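PDB 6ILS: ribokinase from Arabidopsis thaliana, which catalyses the magnesium-dependent transfer of a phosphoryl group from ATP to O-5 of ribose, giving D-ribose 5-phosphate. Local coordinates for the interface of chains A and B. Residues are numbered along the deposited sequence; one frame, centred on the assembly and turned at random. Chains: chain A/B, Ribokinase.

The interface of chains A and B. Residues chain A 21, 103, 105, 107-108; chain B 25-27.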
ATOM      1  N   ARG A  21       8.930  16.578   4.752  1.00 71.28           N
ATOM      2  CA  ARG A  21       9.787  16.058   5.804  1.00 75.78           C
ATOM      3  C   ARG A  21       9.117  14.840   6.450  1.00 73.92           C
ATOM      4  O   ARG A  21       7.909  14.654   6.312  1.00 70.58           O
ATOM      5  CB  ARG A  21      10.067  17.158   6.836  1.00 79.08           C
ATOM      6  CG  ARG A  21      11.153  16.835   7.850  1.00 85.04           C
ATOM      7  CD  ARG A  21      11.725  18.106   8.470  1.00 91.91           C
ATOM      8  NE  ARG A  21      13.105  18.358   8.054  1.00 95.09           N
ATOM      9  CZ  ARG A  21      14.175  18.041   8.779  1.00 95.63           C
ATOM     10  NH1 ARG A  21      15.391  18.308   8.322  1.00 96.50           N
ATOM     11  NH2 ARG A  21      14.032  17.456   9.961  1.00 93.78           N
ATOM     12  N   GLN A 103      11.910  12.452   0.270  1.00 70.96           N
ATOM     13  CA  GLN A 103      11.773  13.670   1.053  1.00 73.97           C
ATOM     14  C   GLN A 103      12.170  14.913   0.261  1.00 75.52           C
ATOM     15  O   GLN A 103      12.881  14.823  -0.741  1.00 75.20           O
ATOM     16  CB  GLN A 103      12.605  13.564   2.329  1.00 76.97           C
ATOM     17  CG  GLN A 103      11.779  13.441   3.596  1.00 73.78           C
ATOM     18  CD  GLN A 103      12.634  13.528   4.841  1.00 80.87           C
ATOM     19  OE1 GLN A 103      12.644  14.548   5.531  1.00 83.00           O
ATOM     20  NE2 GLN A 103      13.365  12.455   5.132  1.00 78.44           N
ATOM     21  N   ASP A 105      14.417  17.030   0.109  1.00 82.19           N
ATOM     22  CA  ASP A 105      15.821  17.417   0.257  1.00 84.89           C
ATOM     23  C   ASP A 105      16.715  16.406  -0.458  1.00 84.95           C
ATOM     24  O   ASP A 105      17.894  16.665  -0.705  1.00 86.42           O
ATOM     25  CB  ASP A 105      16.224  17.545   1.737  1.00 84.03           C
ATOM     26  CG  ASP A 105      16.068  16.249   2.516  1.00 82.64           C
ATOM     27  OD1 ASP A 105      15.003  15.609   2.415  1.00 82.38           O
ATOM     28  OD2 ASP A 105      17.008  15.880   3.251  1.00 82.76           O
ATOM     29  N   GLN A 107      16.696  12.911   0.510  1.00 80.70           N
ATOM     30  CA  GLN A 107      16.907  11.735   1.357  1.00 80.53           C
ATOM     31  C   GLN A 107      15.707  10.778   1.319  1.00 79.08           C
ATOM     32  O   GLN A 107      14.548  11.198   1.422  1.00 76.45           O
ATOM     33  CB  GLN A 107      17.183  12.156   2.798  1.00 82.14           C
ATOM     34  CG  GLN A 107      18.538  12.849   3.041  1.00 85.33           C
ATOM     35  CD  GLN A 107      19.730  11.897   2.980  1.00 85.58           C
ATOM     36  OE1 GLN A 107      20.115  11.425   1.907  1.00 83.52           O
ATOM     37  NE2 GLN A 107      20.324  11.619   4.139  1.00 85.76           N
ATOM     38  N   ASN A 108      16.000   9.490   1.176  1.00 78.25           N
ATOM     39  CA  ASN A 108      14.982   8.450   1.242  1.00 71.07           C
ATOM     40  C   ASN A 108      14.956   7.817   2.620  1.00 69.84           C
ATOM     41  O   ASN A 108      15.996   7.617   3.237  1.00 72.91           O
ATOM     42  CB  ASN A 108      15.246   7.383   0.189  1.00 70.65           C
ATOM     43  CG  ASN A 108      15.544   7.976  -1.164  1.00 75.19           C
ATOM     44  OD1 ASN A 108      16.554   7.654  -1.791  1.00 78.38           O
ATOM     45  ND2 ASN A 108      14.666   8.857  -1.625  1.00 72.04           N
TER
ATOM     46  N   GLU B  25      16.298   9.805   8.589  1.00 79.51           N
ATOM     47  CA  GLU B  25      16.632  10.265   7.242  1.00 80.90           C
ATOM     48  C   GLU B  25      17.791   9.487   6.628  1.00 81.24           C
ATOM     49  O   GLU B  25      18.886   9.450   7.185  1.00 86.07           O
ATOM     50  CB  GLU B  25      16.973  11.755   7.270  1.00 84.11           C
ATOM     51  CG  GLU B  25      16.394  12.488   8.467  1.00 85.43           C
ATOM     52  CD  GLU B  25      16.333  13.985   8.257  1.00 93.87           C
ATOM     53  OE1 GLU B  25      16.893  14.465   7.246  1.00 91.68           O
ATOM     54  OE2 GLU B  25      15.732  14.680   9.104  1.00 94.90           O
ATOM     55  N   GLY B  26      17.545   8.867   5.479  1.00 76.96           N
ATOM     56  CA  GLY B  26      18.568   8.090   4.803  1.00 77.89           C
ATOM     57  C   GLY B  26      18.597   6.638   5.241  1.00 74.45           C
ATOM     58  O   GLY B  26      19.300   5.823   4.641  1.00 76.30           O
ATOM     59  N   GLU B  27      17.823   6.308   6.275  1.00 71.96           N
ATOM     60  CA  GLU B  27      17.882   4.981   6.892  1.00 72.00           C
ATOM     61  C   GLU B  27      16.781   4.013   6.442  1.00 70.29           C
ATOM     62  O   GLU B  27      15.597   4.363   6.413  1.00 65.69           O
ATOM     63  CB  GLU B  27      17.827   5.109   8.416  1.00 71.03           C
ATOM     64  CG  GLU B  27      18.049   3.799   9.149  1.00 69.96           C
ATOM     65  CD  GLU B  27      17.489   3.821  10.554  1.00 73.01           C
ATOM     66  OE1 GLU B  27      16.715   4.751  10.869  1.00 71.95           O
ATOM     67  OE2 GLU B  27      17.819   2.907  11.341  1.00 76.94           O
TER
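Carboxylate oxygen OE2 of B:Glu25 is the best-held side-chain atom of this patch of the homodimer interface, held by one salt bridge across it, to the guanidinium of A:Arg21, loose with NH2 at 3.4 Å from OE2. The nitrogen NH1 of A:Arg21 stands at 3.7 Å from the same oxygen; OE2 sits obliquely over the face of the guanidinium, above its plane, instead of in line with its N-H groups. Guanidinium and carboxylate planes are 73° apart, so with OE2 above the face the pair is not the flat, two-pronged kind; the attraction is probably mainly electrostatic. A long arginine suits this place: CG lies anti to the backbone N, and a bend at chi3 turns the tip towards the partner. B:Glu25 reaches across by staying extended beyond CG. Its other oxygen, OE1, comes to 4.2 Å from OD2 of A:Asp105; these like charges would repel if both are ionised, a cost that the nearby arginine probably offsets. Farther along, backbone takes over. The amide N of B:Gly26 gives a weak, bent hydrogen bond to the carbonyl O of A:Asn108 (3.0 Å, 122° at H). B:Gly26 has a positive phi of 89°, a conformation glycine adopts easily, and its lack of a side chain probably helps the two backbones come close. Flexible, uncharged A:Gln107 bends at chi2 and brings its amide NE2 to 4.0 Å from CA of B:Gly26, a loose flanking contact. Here a B-chain loop of residues 25 to 27 lies against the turn joining A strands 96-103 and 108-113, with the A:Arg21 loop alongside; the patch centre is about 22 Å from the catalytic A:Asp259, and two-fold symmetry repeats it with the chains exchanged.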